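Local coordinates for protein S3-RNase (Pyrus pyrifolia, PDB 1IQQ) that cleaves RNA as a T2-family ribonuclease of the pistil and is responsible for gametophytic self-incompatibility, by which the flower rejects its own pollen, at residues Lys58-Asn70 with Asn100-Ser112. Sequence-based numbering, arbitrary orientation.
With NAG (2-acetamido-2-deoxy-beta-D-glucopyranose), chain B.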
loop_
_atom_site.group_PDB
_atom_site.type_symbol
_atom_site.label_atom_id
_atom_site.label_comp_id
_atom_site.label_asym_id
_atom_site.label_seq_id
_atom_site.Cartn_x
_atom_site.Cartn_y
_atom_site.Cartn_z
ATOM N N LYS A 58 -13.519 -11.299 15.006
ATOM C CA LYS A 58 -14.391 -10.703 14.027
ATOM C C LYS A 58 -14.155 -9.208 13.975
ATOM O O LYS A 58 -14.228 -8.632 12.889
ATOM C CB LYS A 58 -15.889 -10.986 14.374
ATOM C CG LYS A 58 -16.333 -12.450 14.334
ATOM C CD LYS A 58 -16.650 -12.929 12.926
ATOM C CE LYS A 58 -16.996 -14.406 12.957
ATOM N NZ LYS A 58 -15.800 -15.182 13.404
ATOM N N LEU A 59 -13.969 -8.550 15.120
ATOM C CA LEU A 59 -13.803 -7.102 15.110
ATOM C C LEU A 59 -12.595 -6.715 14.279
ATOM O O LEU A 59 -12.670 -5.736 13.540
ATOM C CB LEU A 59 -13.647 -6.525 16.534
ATOM C CG LEU A 59 -13.338 -5.015 16.602
ATOM C CD1 LEU A 59 -14.499 -4.188 16.078
ATOM C CD2 LEU A 59 -12.981 -4.651 18.062
ATOM N N LEU A 60 -11.512 -7.490 14.375
ATOM C CA LEU A 60 -10.279 -7.179 13.570
ATOM C C LEU A 60 -10.665 -7.341 12.145
ATOM O O LEU A 60 -10.305 -6.477 11.285
ATOM C CB LEU A 60 -9.145 -8.163 13.918
ATOM C CG LEU A 60 -7.896 -8.028 13.017
ATOM C CD1 LEU A 60 -7.292 -6.645 13.189
ATOM C CD2 LEU A 60 -6.851 -9.026 13.526
ATOM N N GLU A 61 -11.342 -8.442 11.778
ATOM C CA GLU A 61 -11.720 -8.631 10.391
ATOM C C GLU A 61 -12.636 -7.558 9.843
ATOM O O GLU A 61 -12.557 -7.205 8.665
ATOM C CB GLU A 61 -12.290 -10.049 10.176
ATOM C CG GLU A 61 -11.136 -11.073 10.281
ATOM C CD GLU A 61 -11.584 -12.521 10.319
ATOM O OE1 GLU A 61 -12.831 -12.790 10.503
ATOM O OE2 GLU A 61 -10.660 -13.380 10.163
ATOM N N HIS A 62 -13.514 -7.024 10.706
ATOM C CA HIS A 62 -14.417 -5.979 10.261
ATOM C C HIS A 62 -13.625 -4.715 9.895
ATOM O O HIS A 62 -13.956 -3.999 8.964
ATOM C CB HIS A 62 -15.328 -5.686 11.448
ATOM C CG HIS A 62 -16.311 -4.589 11.224
ATOM N ND1 HIS A 62 -16.240 -3.276 11.512
ATOM C CD2 HIS A 62 -17.536 -4.789 10.621
ATOM C CE1 HIS A 62 -17.403 -2.692 11.063
ATOM N NE2 HIS A 62 -18.173 -3.626 10.535
ATOM N N GLN A 63 -12.575 -4.435 10.651
ATOM C CA GLN A 63 -11.743 -3.248 10.331
ATOM C C GLN A 63 -10.986 -3.515 9.060
ATOM O O GLN A 63 -10.888 -2.615 8.232
ATOM C CB GLN A 63 -10.764 -2.967 11.440
ATOM C CG GLN A 63 -11.442 -2.502 12.784
ATOM C CD GLN A 63 -10.426 -2.562 13.904
ATOM O OE1 GLN A 63 -9.651 -1.640 14.164
ATOM N NE2 GLN A 63 -10.397 -3.692 14.568
ATOM N N LEU A 64 -10.465 -4.725 8.892
ATOM C CA LEU A 64 -9.733 -5.036 7.665
ATOM C C LEU A 64 -10.664 -5.030 6.437
ATOM O O LEU A 64 -10.213 -4.753 5.343
ATOM C CB LEU A 64 -9.073 -6.412 7.760
ATOM C CG LEU A 64 -8.006 -6.470 8.861
ATOM C CD1 LEU A 64 -7.445 -7.907 8.965
ATOM C CD2 LEU A 64 -6.795 -5.561 8.551
ATOM N N GLU A 65 -11.976 -5.333 6.600
ATOM C CA GLU A 65 -12.894 -5.251 5.464
ATOM C C GLU A 65 -12.912 -3.835 4.885
ATOM O O GLU A 65 -13.167 -3.670 3.701
ATOM C CB GLU A 65 -14.338 -5.643 5.919
ATOM C CG GLU A 65 -14.538 -7.110 6.076
ATOM C CD GLU A 65 -15.896 -7.457 6.686
ATOM O OE1 GLU A 65 -16.202 -8.665 6.682
ATOM O OE2 GLU A 65 -16.620 -6.546 7.181
ATOM N N ILE A 66 -12.694 -2.860 5.763
ATOM C CA ILE A 66 -12.685 -1.448 5.390
ATOM C C ILE A 66 -11.315 -0.927 4.991
ATOM O O ILE A 66 -11.230 -0.179 4.006
ATOM C CB ILE A 66 -13.257 -0.571 6.554
ATOM C CG1 ILE A 66 -14.718 -0.960 6.780
ATOM C CG2 ILE A 66 -13.116 0.984 6.260
ATOM C CD1 ILE A 66 -15.253 -0.415 8.130
ATOM N N ILE A 67 -10.264 -1.380 5.675
ATOM C CA ILE A 67 -8.921 -0.783 5.480
ATOM C C ILE A 67 -8.100 -1.643 4.563
ATOM O O ILE A 67 -7.178 -1.111 3.879
ATOM C CB ILE A 67 -8.210 -0.664 6.877
ATOM C CG1 ILE A 67 -8.884 0.459 7.673
ATOM C CG2 ILE A 67 -6.690 -0.357 6.723
ATOM C CD1 ILE A 67 -8.495 0.393 9.135
ATOM N N TRP A 68 -8.391 -2.916 4.473
ATOM C CA TRP A 68 -7.588 -3.837 3.656
ATOM C C TRP A 68 -8.455 -4.859 2.915
ATOM O O TRP A 68 -8.240 -6.052 2.985
ATOM C CB TRP A 68 -6.558 -4.595 4.519
ATOM C CG TRP A 68 -5.405 -5.229 3.752
ATOM C CD1 TRP A 68 -5.339 -5.495 2.410
ATOM C CD2 TRP A 68 -4.148 -5.630 4.313
ATOM N NE1 TRP A 68 -4.066 -6.040 2.097
ATOM C CE2 TRP A 68 -3.342 -6.126 3.258
ATOM C CE3 TRP A 68 -3.628 -5.609 5.623
ATOM C CZ2 TRP A 68 -2.042 -6.593 3.478
ATOM C CZ3 TRP A 68 -2.325 -6.071 5.864
ATOM C CH2 TRP A 68 -1.540 -6.554 4.779
ATOM N N PRO A 69 -9.460 -4.366 2.158
ATOM C CA PRO A 69 -10.288 -5.349 1.414
ATOM C C PRO A 69 -9.552 -6.011 0.252
ATOM O O PRO A 69 -8.615 -5.466 -0.304
ATOM C CB PRO A 69 -11.418 -4.473 0.840
ATOM C CG PRO A 69 -10.700 -3.082 0.665
ATOM C CD PRO A 69 -9.945 -2.980 1.967
ATOM N N ASN A 70 -9.987 -7.217 -0.130
ATOM C CA ASN A 70 -9.575 -7.861 -1.384
ATOM C C ASN A 70 -10.583 -7.185 -2.331
ATOM O O ASN A 70 -11.790 -7.484 -2.319
ATOM C CB ASN A 70 -9.892 -9.384 -1.322
ATOM C CG ASN A 70 -9.647 -10.068 -2.615
ATOM O OD1 ASN A 70 -9.605 -9.436 -3.662
ATOM N ND2 ASN A 70 -9.556 -11.391 -2.571
ATOM N N ASN A 100 -2.207 -11.440 14.520
ATOM C CA ASN A 100 -3.118 -10.374 14.947
ATOM C C ASN A 100 -2.336 -9.027 15.082
ATOM O O ASN A 100 -2.831 -7.950 14.633
ATOM C CB ASN A 100 -3.777 -10.752 16.304
ATOM C CG ASN A 100 -4.867 -11.755 16.118
ATOM O OD1 ASN A 100 -5.759 -11.570 15.279
ATOM N ND2 ASN A 100 -4.815 -12.844 16.895
ATOM N N HIS A 101 -1.129 -9.071 15.651
ATOM C CA HIS A 101 -0.332 -7.872 15.809
ATOM C C HIS A 101 0.030 -7.275 14.463
ATOM O O HIS A 101 0.087 -6.056 14.315
ATOM C CB HIS A 101 0.927 -8.215 16.657
ATOM C CG HIS A 101 1.835 -7.044 16.909
ATOM N ND1 HIS A 101 1.410 -5.860 17.489
ATOM C CD2 HIS A 101 3.150 -6.929 16.709
ATOM C CE1 HIS A 101 2.462 -5.055 17.637
ATOM N NE2 HIS A 101 3.525 -5.685 17.180
ATOM N N TYR A 102 0.261 -8.131 13.478
ATOM C CA TYR A 102 0.553 -7.627 12.131
ATOM C C TYR A 102 -0.599 -6.775 11.586
ATOM O O TYR A 102 -0.381 -5.631 11.106
ATOM C CB TYR A 102 0.744 -8.836 11.187
ATOM C CG TYR A 102 1.005 -8.521 9.756
ATOM C CD1 TYR A 102 2.079 -7.666 9.389
ATOM C CD2 TYR A 102 0.224 -9.116 8.720
ATOM C CE1 TYR A 102 2.387 -7.403 8.020
ATOM C CE2 TYR A 102 0.510 -8.869 7.399
ATOM C CZ TYR A 102 1.593 -8.012 7.023
ATOM O OH TYR A 102 1.899 -7.773 5.710
ATOM N N PHE A 103 -1.812 -7.266 11.656
ATOM C CA PHE A 103 -2.930 -6.525 11.147
ATOM C C PHE A 103 -3.251 -5.333 12.039
ATOM O O PHE A 103 -3.650 -4.293 11.531
ATOM C CB PHE A 103 -4.100 -7.498 10.992
ATOM C CG PHE A 103 -3.918 -8.464 9.852
ATOM C CD1 PHE A 103 -3.764 -8.028 8.524
ATOM C CD2 PHE A 103 -3.862 -9.855 10.104
ATOM C CE1 PHE A 103 -3.539 -8.968 7.522
ATOM C CE2 PHE A 103 -3.652 -10.775 9.091
ATOM C CZ PHE A 103 -3.478 -10.330 7.792
ATOM N N GLU A 104 -3.112 -5.494 13.356
ATOM C CA GLU A 104 -3.338 -4.319 14.237
ATOM C C GLU A 104 -2.307 -3.252 13.941
ATOM O O GLU A 104 -2.617 -2.061 14.016
ATOM C CB GLU A 104 -3.223 -4.769 15.705
ATOM C CG GLU A 104 -4.391 -5.624 16.151
ATOM C CD GLU A 104 -4.082 -6.476 17.383
ATOM O OE1 GLU A 104 -2.956 -6.373 17.948
ATOM O OE2 GLU A 104 -5.002 -7.272 17.757
ATOM N N THR A 105 -1.082 -3.643 13.598
ATOM C CA THR A 105 -0.027 -2.675 13.270
ATOM C C THR A 105 -0.399 -1.907 11.995
ATOM O O THR A 105 -0.231 -0.684 11.922
ATOM C CB THR A 105 1.277 -3.387 13.051
ATOM O OG1 THR A 105 1.714 -3.929 14.327
ATOM C CG2 THR A 105 2.347 -2.385 12.506
ATOM N N VAL A 106 -0.914 -2.606 10.968
ATOM C CA VAL A 106 -1.379 -1.898 9.746
ATOM C C VAL A 106 -2.490 -0.916 10.021
ATOM O O VAL A 106 -2.500 0.190 9.492
ATOM C CB VAL A 106 -1.845 -2.949 8.723
ATOM C CG1 VAL A 106 -2.585 -2.313 7.558
ATOM C CG2 VAL A 106 -0.579 -3.664 8.161
ATOM N N ILE A 107 -3.449 -1.310 10.860
ATOM C CA ILE A 107 -4.583 -0.413 11.214
ATOM C C ILE A 107 -4.046 0.803 11.973
ATOM O O ILE A 107 -4.478 1.961 11.670
ATOM C CB ILE A 107 -5.596 -1.218 12.093
ATOM C CG1 ILE A 107 -6.329 -2.280 11.240
ATOM C CG2 ILE A 107 -6.599 -0.229 12.806
ATOM C CD1 ILE A 107 -7.022 -3.435 12.050
ATOM N N LYS A 108 -3.076 0.559 12.842
ATOM C CA LYS A 108 -2.441 1.651 13.607
ATOM C C LYS A 108 -1.755 2.637 12.648
ATOM O O LYS A 108 -1.823 3.876 12.825
ATOM C CB LYS A 108 -1.427 1.119 14.604
ATOM C CG LYS A 108 -1.144 2.149 15.688
ATOM C CD LYS A 108 -0.418 1.463 16.788
ATOM C CE LYS A 108 0.989 1.266 16.374
ATOM N NZ LYS A 108 1.702 2.462 16.856
ATOM N N MET A 109 -1.084 2.106 11.620
ATOM C CA MET A 109 -0.437 3.026 10.671
ATOM C C MET A 109 -1.476 3.813 9.882
ATOM O O MET A 109 -1.367 5.056 9.737
ATOM C CB MET A 109 0.429 2.203 9.686
ATOM C CG MET A 109 1.637 1.579 10.382
ATOM S SD MET A 109 2.382 0.364 9.248
ATOM C CE MET A 109 3.827 0.091 10.213
ATOM N N TYR A 110 -2.464 3.122 9.331
ATOM C CA TYR A 110 -3.437 3.768 8.483
ATOM C C TYR A 110 -4.336 4.776 9.199
ATOM O O TYR A 110 -4.628 5.860 8.674
ATOM C CB TYR A 110 -4.311 2.659 7.822
ATOM C CG TYR A 110 -5.198 3.118 6.712
ATOM C CD1 TYR A 110 -4.758 3.114 5.384
ATOM C CD2 TYR A 110 -6.489 3.482 6.941
ATOM C CE1 TYR A 110 -5.561 3.455 4.337
ATOM C CE2 TYR A 110 -7.358 3.842 5.889
ATOM C CZ TYR A 110 -6.867 3.813 4.579
ATOM O OH TYR A 110 -7.748 4.108 3.558
ATOM N N ILE A 111 -4.818 4.403 10.393
ATOM C CA ILE A 111 -5.763 5.237 11.127
ATOM C C ILE A 111 -5.037 6.096 12.163
ATOM O O ILE A 111 -4.849 7.321 11.964
ATOM C CB ILE A 111 -6.819 4.314 11.853
ATOM C CG1 ILE A 111 -7.654 3.544 10.839
ATOM C CG2 ILE A 111 -7.721 5.191 12.795
ATOM C CD1 ILE A 111 -8.383 4.439 9.815
ATOM N N SER A 112 -4.514 5.522 13.230
ATOM C CA SER A 112 -3.901 6.311 14.297
ATOM C C SER A 112 -2.804 7.247 13.860
ATOM O O SER A 112 -2.762 8.441 14.280
ATOM C CB SER A 112 -3.374 5.363 15.367
ATOM O OG SER A 112 -2.684 6.079 16.372
HETATM C C1 NAG B . -9.218 7.716 4.158
HETATM C C2 NAG B . -10.493 7.434 5.003
HETATM C C3 NAG B . -11.704 7.892 4.170
HETATM C C4 NAG B . -11.599 9.372 3.782
HETATM C C5 NAG B . -10.255 9.573 3.062
HETATM C C6 NAG B . -9.930 10.987 2.711
HETATM C C7 NAG B . -10.834 5.574 6.546
HETATM C C8 NAG B . -11.169 4.118 6.711
HETATM N N2 NAG B . -10.633 6.019 5.282
HETATM O O3 NAG B . -12.875 7.677 4.983
HETATM O O4 NAG B . -12.642 9.676 2.833
HETATM O O5 NAG B . -9.190 9.117 3.923
HETATM O O6 NAG B . -9.943 11.852 3.856
HETATM O O7 NAG B . -10.731 6.301 7.542
#
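Leu60 and Ile107 interlock as reciprocal knobs into holes where two helices of the RNase T2 fold pack together; the axes of segments 58-67 and 100-112 approach to 10.7 Å and their N-to-C directions diverge by 46°. Leu60 sits among Asn100, Phe103, Glu104 and Ile107; Ile107 enters the hole formed by Leu60, Gln63, Leu64 and Ile67. Leu60 CD1 and Ile107 CD1 meet at 3.4 Å, a close approach for two methyl carbons. Gln63 lays its CB and OE1 against the CD1 and CG2 methyls of Ile107, while NE2 turns back to its own helix and donates to Leu59 O from above the carbonyl plane.

Two CH-pi contacts follow. Leu64 CD1 lies over one face of Phe103, 4.0 Å from the ring centroid. Ile67 CG2 covers a face of Tyr110, 22° off the ring normal and also 4.0 Å from CG2 to centroid, and CD1 of Ile67 reaches Ile111 CG1. The acetamido methyl of the glycan meets the edge of Tyr110.

Just past the first helix, Trp68 swings its six-membered ring toward Phe103. The planes are inclined at 67° and the centroids lie 5.5 Å apart, an offset edge-to-face pair with the edge of Phe103 directed toward the face of the six-membered ring of Trp68. Val106 CG2 also touches Trp68 CZ3 at 3.8 Å, and Tyr102 OH, hydrogen-bonded to Leu35 O, lies at the indole edge. Trp68 also touches catalytic Glu84 on helix 77-89. With no hydrogen bond crossing between the segments, cohesion rests on apolar and aromatic shape fit.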